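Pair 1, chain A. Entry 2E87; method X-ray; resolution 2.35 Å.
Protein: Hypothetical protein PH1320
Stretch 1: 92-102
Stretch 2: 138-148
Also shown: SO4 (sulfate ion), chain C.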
# COMPACT_ATOMS: atom_id res chain seq x y z
N HIS A 92 6.57 11.46 -0.79
CA HIS A 92 8.00 11.54 -1.03
C HIS A 92 8.58 12.85 -0.53
O HIS A 92 9.67 12.87 0.05
CB HIS A 92 8.32 11.39 -2.52
CG HIS A 92 8.55 9.97 -2.95
ND1 HIS A 92 8.32 9.53 -4.23
CD2 HIS A 92 9.01 8.89 -2.26
CE1 HIS A 92 8.62 8.25 -4.32
NE2 HIS A 92 9.04 7.84 -3.14
N LYS A 93 7.85 13.94 -0.76
CA LYS A 93 8.30 15.26 -0.36
C LYS A 93 8.27 15.48 1.13
O LYS A 93 9.14 16.16 1.68
CB LYS A 93 7.48 16.33 -1.07
CG LYS A 93 7.87 16.47 -2.52
CD LYS A 93 6.99 17.42 -3.28
CE LYS A 93 7.43 17.45 -4.73
NZ LYS A 93 6.52 18.25 -5.58
N ALA A 94 7.27 14.92 1.80
CA ALA A 94 7.17 15.07 3.24
C ALA A 94 8.39 14.35 3.82
O ALA A 94 9.11 14.90 4.66
CB ALA A 94 5.88 14.45 3.74
N MSE A 95 8.63 13.13 3.35
CA MSE A 95 9.77 12.36 3.83
C MSE A 95 11.06 13.12 3.58
O MSE A 95 11.93 13.16 4.44
CB MSE A 95 9.83 11.00 3.15
CG MSE A 95 8.71 10.05 3.56
SE MSE A 95 8.73 9.58 5.45
CE MSE A 95 10.15 8.25 5.40
N ALA A 96 11.18 13.72 2.40
CA ALA A 96 12.38 14.47 2.07
C ALA A 96 12.54 15.68 2.99
O ALA A 96 13.64 16.14 3.24
CB ALA A 96 12.35 14.92 0.60
N GLY A 97 11.43 16.20 3.50
CA GLY A 97 11.52 17.31 4.41
C GLY A 97 12.16 16.83 5.71
O GLY A 97 12.90 17.56 6.36
N ILE A 98 11.87 15.59 6.09
CA ILE A 98 12.43 15.03 7.31
C ILE A 98 13.95 14.87 7.15
O ILE A 98 14.72 15.32 7.99
CB ILE A 98 11.76 13.67 7.63
CG1 ILE A 98 10.31 13.91 8.06
CG2 ILE A 98 12.50 12.96 8.72
CD1 ILE A 98 9.59 12.67 8.56
N ASP A 99 14.37 14.28 6.03
CA ASP A 99 15.79 14.08 5.75
C ASP A 99 16.51 15.42 5.74
O ASP A 99 17.63 15.55 6.26
CB ASP A 99 15.96 13.38 4.39
CG ASP A 99 17.41 13.35 3.92
OD1 ASP A 99 17.85 14.34 3.29
OD2 ASP A 99 18.11 12.36 4.19
N TRP A 100 15.87 16.43 5.15
CA TRP A 100 16.45 17.75 5.10
C TRP A 100 16.68 18.27 6.53
O TRP A 100 17.75 18.78 6.84
CB TRP A 100 15.52 18.70 4.33
CG TRP A 100 15.91 20.14 4.45
CD1 TRP A 100 16.90 20.79 3.76
CD2 TRP A 100 15.39 21.10 5.39
NE1 TRP A 100 17.03 22.08 4.21
CE2 TRP A 100 16.12 22.30 5.21
CE3 TRP A 100 14.39 21.05 6.36
CZ2 TRP A 100 15.87 23.44 5.97
CZ3 TRP A 100 14.14 22.20 7.13
CH2 TRP A 100 14.89 23.37 6.93
N ALA A 101 15.68 18.13 7.39
CA ALA A 101 15.77 18.61 8.77
C ALA A 101 16.90 17.92 9.53
O ALA A 101 17.65 18.57 10.27
CB ALA A 101 14.43 18.40 9.48
N ILE A 102 17.03 16.61 9.34
CA ILE A 102 18.07 15.84 10.00
C ILE A 102 19.43 16.37 9.59
O ILE A 102 20.33 16.52 10.41
CB ILE A 102 17.99 14.35 9.61
CG1 ILE A 102 16.73 13.74 10.20
CG2 ILE A 102 19.22 13.62 10.09
CD1 ILE A 102 16.53 12.29 9.85
N SER A 138 13.05 26.23 14.98
CA SER A 138 12.63 26.78 13.70
C SER A 138 12.68 25.75 12.56
O SER A 138 11.76 25.68 11.74
CB SER A 138 13.50 28.00 13.36
OG SER A 138 13.24 28.46 12.05
N VAL A 139 13.76 24.98 12.48
CA VAL A 139 13.87 23.96 11.44
C VAL A 139 12.71 22.99 11.60
O VAL A 139 12.05 22.64 10.62
CB VAL A 139 15.22 23.20 11.53
CG1 VAL A 139 15.24 22.01 10.59
CG2 VAL A 139 16.37 24.12 11.18
N LEU A 140 12.41 22.59 12.83
CA LEU A 140 11.31 21.65 13.06
C LEU A 140 9.95 22.26 12.73
O LEU A 140 9.04 21.55 12.27
CB LEU A 140 11.30 21.14 14.51
CG LEU A 140 12.52 20.30 14.90
CD1 LEU A 140 12.43 19.87 16.37
CD2 LEU A 140 12.57 19.09 13.95
N ARG A 141 9.80 23.55 12.98
CA ARG A 141 8.53 24.19 12.65
C ARG A 141 8.42 24.32 11.14
O ARG A 141 7.32 24.31 10.62
CB ARG A 141 8.37 25.53 13.36
CG ARG A 141 8.16 25.33 14.84
CD ARG A 141 7.86 26.60 15.60
NE ARG A 141 7.80 26.35 17.04
CZ ARG A 141 8.66 26.85 17.93
NH1 ARG A 141 9.67 27.62 17.51
NH2 ARG A 141 8.53 26.58 19.22
N ASP A 142 9.54 24.38 10.45
CA ASP A 142 9.48 24.46 8.99
C ASP A 142 8.83 23.18 8.43
O ASP A 142 8.15 23.23 7.41
CB ASP A 142 10.88 24.57 8.37
CG ASP A 142 11.55 25.91 8.63
OD1 ASP A 142 10.83 26.91 8.87
OD2 ASP A 142 12.80 25.97 8.56
N ILE A 143 9.04 22.04 9.10
CA ILE A 143 8.46 20.78 8.62
C ILE A 143 7.27 20.25 9.42
O ILE A 143 6.83 19.13 9.17
CB ILE A 143 9.52 19.63 8.55
CG1 ILE A 143 9.99 19.27 9.95
CG2 ILE A 143 10.70 20.04 7.69
CD1 ILE A 143 10.77 17.97 10.00
N ASP A 144 6.76 21.04 10.36
CA ASP A 144 5.63 20.61 11.20
C ASP A 144 4.42 20.14 10.37
O ASP A 144 3.82 19.09 10.68
CB ASP A 144 5.19 21.75 12.15
CG ASP A 144 4.28 21.26 13.28
OD1 ASP A 144 3.25 21.90 13.56
OD2 ASP A 144 4.60 20.23 13.91
N ASP A 145 4.04 20.91 9.36
CA ASP A 145 2.91 20.51 8.51
C ASP A 145 3.22 19.15 7.88
O ASP A 145 2.35 18.28 7.80
CB ASP A 145 2.63 21.53 7.40
CG ASP A 145 1.84 22.74 7.90
OD1 ASP A 145 1.27 22.67 9.01
OD2 ASP A 145 1.78 23.75 7.15
N ARG A 146 4.44 18.97 7.40
CA ARG A 146 4.83 17.69 6.81
C ARG A 146 4.73 16.56 7.85
O ARG A 146 4.28 15.46 7.55
CB ARG A 146 6.25 17.74 6.25
CG ARG A 146 6.44 18.53 4.98
CD ARG A 146 7.88 18.33 4.50
NE ARG A 146 8.30 19.22 3.43
CZ ARG A 146 8.39 20.54 3.53
NH1 ARG A 146 8.07 21.15 4.66
NH2 ARG A 146 8.80 21.25 2.49
N LEU A 147 5.15 16.82 9.08
CA LEU A 147 5.08 15.78 10.10
C LEU A 147 3.62 15.45 10.40
O LEU A 147 3.24 14.29 10.52
CB LEU A 147 5.76 16.24 11.39
CG LEU A 147 7.26 16.48 11.35
CD1 LEU A 147 7.67 17.12 12.67
CD2 LEU A 147 8.03 15.17 11.10
N ARG A 148 2.81 16.49 10.50
CA ARG A 148 1.40 16.29 10.78
C ARG A 148 0.76 15.49 9.65
O ARG A 148 -0.02 14.57 9.90
CB ARG A 148 0.74 17.64 10.98
CG ARG A 148 1.08 18.21 12.35
CD ARG A 148 0.75 19.68 12.49
NE ARG A 148 1.03 20.12 13.85
CZ ARG A 148 0.29 19.80 14.90
NH1 ARG A 148 -0.80 19.05 14.74
NH2 ARG A 148 0.65 20.18 16.11
S SO4 C . 11.76 5.30 -2.15
O1 SO4 C . 12.18 3.90 -1.73
O2 SO4 C . 10.67 5.89 -1.23
O3 SO4 C . 13.04 6.15 -2.01
O4 SO4 C . 11.18 5.25 -3.54
O HOH W 1 9.98 19.03 1.35

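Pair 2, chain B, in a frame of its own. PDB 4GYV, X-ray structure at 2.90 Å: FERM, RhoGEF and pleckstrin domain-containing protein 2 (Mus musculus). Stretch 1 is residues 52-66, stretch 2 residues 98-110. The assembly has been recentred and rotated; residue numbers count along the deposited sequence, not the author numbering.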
# COMPACT_ATOMS: atom_id res chain seq x y z
N PHE B 52 20.04 -11.14 -10.77
CA PHE B 52 19.92 -10.05 -9.81
C PHE B 52 20.93 -8.93 -9.97
O PHE B 52 20.65 -7.82 -9.60
CB PHE B 52 19.90 -10.57 -8.38
CG PHE B 52 18.69 -11.37 -8.09
CD1 PHE B 52 17.45 -10.76 -8.01
CD2 PHE B 52 18.77 -12.75 -7.95
CE1 PHE B 52 16.32 -11.50 -7.76
CE2 PHE B 52 17.63 -13.50 -7.72
CZ PHE B 52 16.41 -12.88 -7.62
N SER B 53 22.06 -9.24 -10.57
CA SER B 53 23.09 -8.25 -10.86
C SER B 53 22.59 -7.21 -11.86
O SER B 53 23.14 -6.12 -11.94
CB SER B 53 24.32 -8.97 -11.40
OG SER B 53 24.73 -8.46 -12.66
N ASN B 54 21.55 -7.56 -12.62
CA ASN B 54 21.05 -6.71 -13.69
C ASN B 54 19.63 -6.20 -13.44
O ASN B 54 18.97 -5.67 -14.37
CB ASN B 54 21.08 -7.45 -15.03
CG ASN B 54 22.47 -7.77 -15.49
OD1 ASN B 54 23.21 -6.88 -15.94
ND2 ASN B 54 22.84 -9.04 -15.40
N ILE B 55 19.16 -6.40 -12.20
CA ILE B 55 17.87 -5.91 -11.74
C ILE B 55 18.03 -5.01 -10.53
O ILE B 55 17.50 -3.90 -10.49
CB ILE B 55 16.89 -7.03 -11.38
CG1 ILE B 55 16.44 -7.75 -12.62
CG2 ILE B 55 15.63 -6.45 -10.81
CD1 ILE B 55 15.70 -6.82 -13.52
N ASP B 56 18.79 -5.50 -9.54
CA ASP B 56 19.12 -4.73 -8.34
C ASP B 56 19.52 -3.28 -8.60
O ASP B 56 18.99 -2.38 -7.94
CB ASP B 56 20.20 -5.41 -7.52
CG ASP B 56 19.67 -6.53 -6.64
OD1 ASP B 56 18.44 -6.59 -6.40
OD2 ASP B 56 20.52 -7.34 -6.18
N PRO B 57 20.45 -3.04 -9.54
CA PRO B 57 20.79 -1.63 -9.80
C PRO B 57 19.65 -0.85 -10.46
O PRO B 57 19.48 0.33 -10.15
CB PRO B 57 21.97 -1.72 -10.77
CG PRO B 57 22.36 -3.13 -10.83
CD PRO B 57 21.17 -3.94 -10.46
N VAL B 58 18.91 -1.49 -11.37
CA VAL B 58 17.76 -0.88 -12.00
C VAL B 58 16.76 -0.43 -10.94
O VAL B 58 16.24 0.69 -10.99
CB VAL B 58 17.06 -1.86 -12.97
CG1 VAL B 58 15.61 -1.43 -13.25
CG2 VAL B 58 17.84 -1.97 -14.25
N TYR B 59 16.49 -1.30 -9.97
CA TYR B 59 15.60 -0.93 -8.87
C TYR B 59 16.13 0.29 -8.09
O TYR B 59 15.36 1.20 -7.76
CB TYR B 59 15.38 -2.11 -7.95
CG TYR B 59 14.46 -1.85 -6.79
CD1 TYR B 59 14.96 -1.35 -5.59
CD2 TYR B 59 13.11 -2.14 -6.87
CE1 TYR B 59 14.12 -1.12 -4.51
CE2 TYR B 59 12.26 -1.93 -5.79
CZ TYR B 59 12.77 -1.42 -4.62
OH TYR B 59 11.93 -1.20 -3.55
N GLU B 60 17.42 0.32 -7.79
CA GLU B 60 17.97 1.48 -7.09
C GLU B 60 17.72 2.76 -7.87
O GLU B 60 17.36 3.78 -7.28
CB GLU B 60 19.46 1.32 -6.82
CG GLU B 60 19.74 0.33 -5.73
CD GLU B 60 21.21 0.12 -5.51
OE1 GLU B 60 22.01 1.02 -5.91
OE2 GLU B 60 21.55 -0.96 -4.94
N PHE B 61 17.90 2.71 -9.18
CA PHE B 61 17.68 3.87 -10.00
C PHE B 61 16.26 4.41 -9.87
O PHE B 61 16.06 5.60 -9.59
CB PHE B 61 17.97 3.58 -11.47
CG PHE B 61 17.42 4.62 -12.36
CD1 PHE B 61 18.13 5.79 -12.57
CD2 PHE B 61 16.16 4.47 -12.93
CE1 PHE B 61 17.62 6.79 -13.36
CE2 PHE B 61 15.64 5.47 -13.73
CZ PHE B 61 16.37 6.64 -13.94
N HIS B 62 15.29 3.53 -10.09
CA HIS B 62 13.90 3.94 -10.01
C HIS B 62 13.51 4.43 -8.62
O HIS B 62 12.67 5.29 -8.46
CB HIS B 62 12.99 2.81 -10.47
CG HIS B 62 13.13 2.51 -11.94
ND1 HIS B 62 12.58 3.30 -12.91
CD2 HIS B 62 13.79 1.52 -12.59
CE1 HIS B 62 12.88 2.81 -14.10
NE2 HIS B 62 13.61 1.73 -13.93
N ARG B 63 14.15 3.90 -7.61
CA ARG B 63 13.84 4.35 -6.28
C ARG B 63 14.29 5.76 -6.02
O ARG B 63 13.61 6.51 -5.33
CB ARG B 63 14.43 3.40 -5.27
CG ARG B 63 13.42 2.40 -4.88
CD ARG B 63 12.44 3.01 -3.92
NE ARG B 63 12.12 1.95 -3.01
CZ ARG B 63 12.36 1.96 -1.70
NH1 ARG B 63 12.84 3.02 -1.10
NH2 ARG B 63 12.06 0.88 -1.01
N GLY B 64 15.42 6.14 -6.59
CA GLY B 64 15.90 7.49 -6.43
C GLY B 64 15.02 8.42 -7.23
O GLY B 64 14.71 9.53 -6.81
N PHE B 65 14.63 7.95 -8.41
CA PHE B 65 13.76 8.71 -9.27
C PHE B 65 12.40 8.95 -8.61
O PHE B 65 11.88 10.07 -8.61
CB PHE B 65 13.56 7.95 -10.57
CG PHE B 65 12.73 8.67 -11.56
CD1 PHE B 65 12.97 10.01 -11.84
CD2 PHE B 65 11.70 8.03 -12.23
CE1 PHE B 65 12.20 10.69 -12.77
CE2 PHE B 65 10.93 8.70 -13.16
CZ PHE B 65 11.19 10.04 -13.43
N LEU B 66 11.83 7.90 -8.06
CA LEU B 66 10.52 8.01 -7.45
C LEU B 66 10.60 8.99 -6.30
O LEU B 66 9.70 9.80 -6.10
CB LEU B 66 10.04 6.65 -6.93
CG LEU B 66 8.77 6.68 -6.08
CD1 LEU B 66 7.62 7.25 -6.87
CD2 LEU B 66 8.40 5.29 -5.56
N ASN B 98 17.40 12.63 -14.10
CA ASN B 98 17.25 11.17 -14.14
C ASN B 98 17.41 10.52 -15.52
O ASN B 98 17.98 9.44 -15.62
CB ASN B 98 15.96 10.73 -13.46
CG ASN B 98 15.95 11.07 -12.00
OD1 ASN B 98 16.25 10.22 -11.16
ND2 ASN B 98 15.66 12.33 -11.68
N MSE B 99 16.94 11.16 -16.59
CA MSE B 99 17.17 10.56 -17.91
C MSE B 99 18.66 10.51 -18.22
O MSE B 99 19.15 9.53 -18.76
CB MSE B 99 16.38 11.25 -19.01
CG MSE B 99 14.86 11.11 -18.90
SE MSE B 99 14.12 9.33 -18.46
CE MSE B 99 13.80 9.56 -16.59
N ARG B 100 19.39 11.55 -17.84
CA ARG B 100 20.85 11.54 -17.97
C ARG B 100 21.46 10.40 -17.15
O ARG B 100 22.39 9.74 -17.60
CB ARG B 100 21.47 12.88 -17.56
CG ARG B 100 21.64 13.96 -18.66
CD ARG B 100 22.71 15.01 -18.28
NE ARG B 100 22.42 15.72 -17.04
CZ ARG B 100 22.87 15.37 -15.83
NH1 ARG B 100 22.53 16.07 -14.75
NH2 ARG B 100 23.66 14.31 -15.69
N GLN B 101 20.97 10.20 -15.93
CA GLN B 101 21.53 9.19 -15.02
C GLN B 101 21.34 7.81 -15.60
O GLN B 101 22.17 6.92 -15.42
CB GLN B 101 20.81 9.23 -13.68
CG GLN B 101 21.53 9.99 -12.61
CD GLN B 101 20.59 10.43 -11.50
OE1 GLN B 101 19.45 9.94 -11.38
NE2 GLN B 101 21.06 11.39 -10.68
N LEU B 102 20.23 7.64 -16.29
CA LEU B 102 19.81 6.35 -16.80
C LEU B 102 20.86 5.81 -17.76
O LEU B 102 21.02 4.61 -17.89
CB LEU B 102 18.48 6.53 -17.50
CG LEU B 102 17.66 5.33 -17.92
CD1 LEU B 102 17.43 4.47 -16.72
CD2 LEU B 102 16.36 5.86 -18.48
N LYS B 103 21.58 6.72 -18.41
CA LYS B 103 22.59 6.30 -19.38
C LYS B 103 23.63 5.39 -18.74
O LYS B 103 24.17 4.51 -19.40
CB LYS B 103 23.25 7.52 -20.03
CG LYS B 103 22.32 8.33 -20.91
CD LYS B 103 23.07 9.47 -21.57
CE LYS B 103 22.15 10.34 -22.41
NZ LYS B 103 22.81 11.62 -22.83
N GLU B 104 23.89 5.61 -17.46
CA GLU B 104 24.84 4.81 -16.70
C GLU B 104 24.28 3.45 -16.29
O GLU B 104 24.93 2.69 -15.58
CB GLU B 104 25.29 5.60 -15.46
CG GLU B 104 25.94 6.91 -15.79
CD GLU B 104 27.21 6.71 -16.59
OE1 GLU B 104 27.19 6.94 -17.82
OE2 GLU B 104 28.23 6.30 -15.99
N PHE B 105 23.08 3.13 -16.76
CA PHE B 105 22.41 1.88 -16.42
C PHE B 105 22.03 1.03 -17.63
O PHE B 105 21.46 -0.04 -17.47
CB PHE B 105 21.14 2.16 -15.62
CG PHE B 105 21.39 2.62 -14.22
CD1 PHE B 105 21.76 3.92 -13.96
CD2 PHE B 105 21.26 1.74 -13.16
CE1 PHE B 105 22.00 4.34 -12.66
CE2 PHE B 105 21.50 2.16 -11.86
CZ PHE B 105 21.87 3.46 -11.62
N THR B 106 22.32 1.52 -18.84
CA THR B 106 21.91 0.82 -20.05
C THR B 106 22.51 -0.59 -20.14
O THR B 106 21.89 -1.50 -20.69
CB THR B 106 22.30 1.61 -21.29
OG1 THR B 106 23.70 1.90 -21.23
CG2 THR B 106 21.59 2.91 -21.31
N SER B 107 23.70 -0.76 -19.57
CA SER B 107 24.38 -2.05 -19.54
C SER B 107 23.46 -3.13 -18.97
O SER B 107 23.42 -4.26 -19.45
CB SER B 107 25.62 -1.94 -18.66
OG SER B 107 25.91 -0.59 -18.39
N TYR B 108 22.74 -2.79 -17.92
CA TYR B 108 21.96 -3.79 -17.25
C TYR B 108 20.76 -4.15 -18.10
O TYR B 108 20.46 -5.33 -18.29
CB TYR B 108 21.52 -3.28 -15.88
CG TYR B 108 22.66 -2.84 -15.02
CD1 TYR B 108 23.59 -3.75 -14.59
CD2 TYR B 108 22.80 -1.52 -14.61
CE1 TYR B 108 24.65 -3.37 -13.80
CE2 TYR B 108 23.85 -1.14 -13.80
CZ TYR B 108 24.78 -2.07 -13.41
OH TYR B 108 25.84 -1.76 -12.61
N PHE B 109 20.06 -3.13 -18.59
CA PHE B 109 18.87 -3.36 -19.40
C PHE B 109 19.26 -4.23 -20.59
O PHE B 109 18.55 -5.15 -20.98
CB PHE B 109 18.28 -2.04 -19.87
CG PHE B 109 17.64 -1.24 -18.77
CD1 PHE B 109 16.36 -1.54 -18.34
CD2 PHE B 109 18.31 -0.19 -18.18
CE1 PHE B 109 15.76 -0.81 -17.31
CE2 PHE B 109 17.72 0.54 -17.16
CZ PHE B 109 16.45 0.22 -16.72
N GLN B 110 20.43 -3.94 -21.14
CA GLN B 110 20.93 -4.65 -22.30
C GLN B 110 21.08 -6.16 -22.06
O GLN B 110 21.08 -6.93 -23.00
CB GLN B 110 22.28 -4.07 -22.70
CG GLN B 110 22.62 -4.28 -24.12
CD GLN B 110 22.28 -3.09 -24.95
OE1 GLN B 110 22.94 -2.06 -24.85
NE2 GLN B 110 21.23 -3.21 -25.78

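Pair 1 and pair 2 share one backbone arrangement: a helix of stretch 1 packs against a second stretch that bends between two helical segments. The N, CA and C atoms of 14 central residues superpose with an RMSD of 0.6 Å. In both, the first segment of stretch 2 runs nearly antiparallel to the helix of stretch 1 (172° in pair 1, 171° in pair 2), and the segment after the kink crosses it at -128° and -130°. The residue at the kink, I143(A) or F105(B), occupies the N-cap position of the second segment, and its CA-to-CB bond points toward stretch 1. Neither pair has a direct hydrogen bond across the stretches; the direct contacts are packing contacts.

The closest backbone approach falls at matched positions. The CA atoms of A94(A) and R146(A) are 5.0 Å apart, and those of N54(B) and Y108(B) 4.7 Å. G97(A) matches P57(B), and R146(A) matches Y108(B). In pair 1 the long arginine lies across the glycine: R146(A) CD sits 3.8 Å from G97(A) CA and 3.6 Å from A94(A) CA. An ideal CB on G97(A) would lie 2.3 Å from R146(A) CD, a clash, so the absent side chain is what leaves the arginine its path. In pair 2 a flat ring takes the place of the arginine chain, and the proline packs on it: P57(B) CG stands 3.7 Å from the centroid of the Y108(B) ring, over its face, while N54(B) OD1 lies 3.4 Å from Y108(B) CD1, at the ring edge. The arginine also brings a polar end, and a water joins the two stretches by donating to K93(A) O at 3.0 Å and accepting from R146(A) NE at 2.7 Å.

One step along, I98(A) and V58(B) meet L147(A) and F109(B). The pair 1 contact joins two aliphatic tips, I98(A) CD1 and L147(A) CD2, 3.9 Å apart; in pair 2 the valine methyl V58(B) CG2 lies over the phenyl face, 3.9 Å from the F109(B) ring centroid.

The largest exchange of bulk is at A101(A) and F61(B). Small A101(A) lets the partner chain come in, with its CB 3.7 Å from I143(A) CD1 and 3.9 Å from V139(A) CG1. Pair 1 finds its aromatic one position earlier, where W100(A) CZ3 reaches V139(A) CG1 at 3.6 Å; the matched E60(B) makes no contact. In pair 2 F61(B) itself fills the space. Its CB lies over the F105(B) face, 4.0 Å from the ring centroid, its ring edge is directed toward that same face with centroids 5.4 Å apart, and L102(B) CD1 covers one face of F61(B), 3.8 Å from its centroid. The CA-to-CB bond of the matched L140(A) points away; its end turns back, but L140(A) CD2 stays 4.9 Å from A101(A) CB. Pair 2 buries 674 Å² between its stretches against 431 Å² in pair 1.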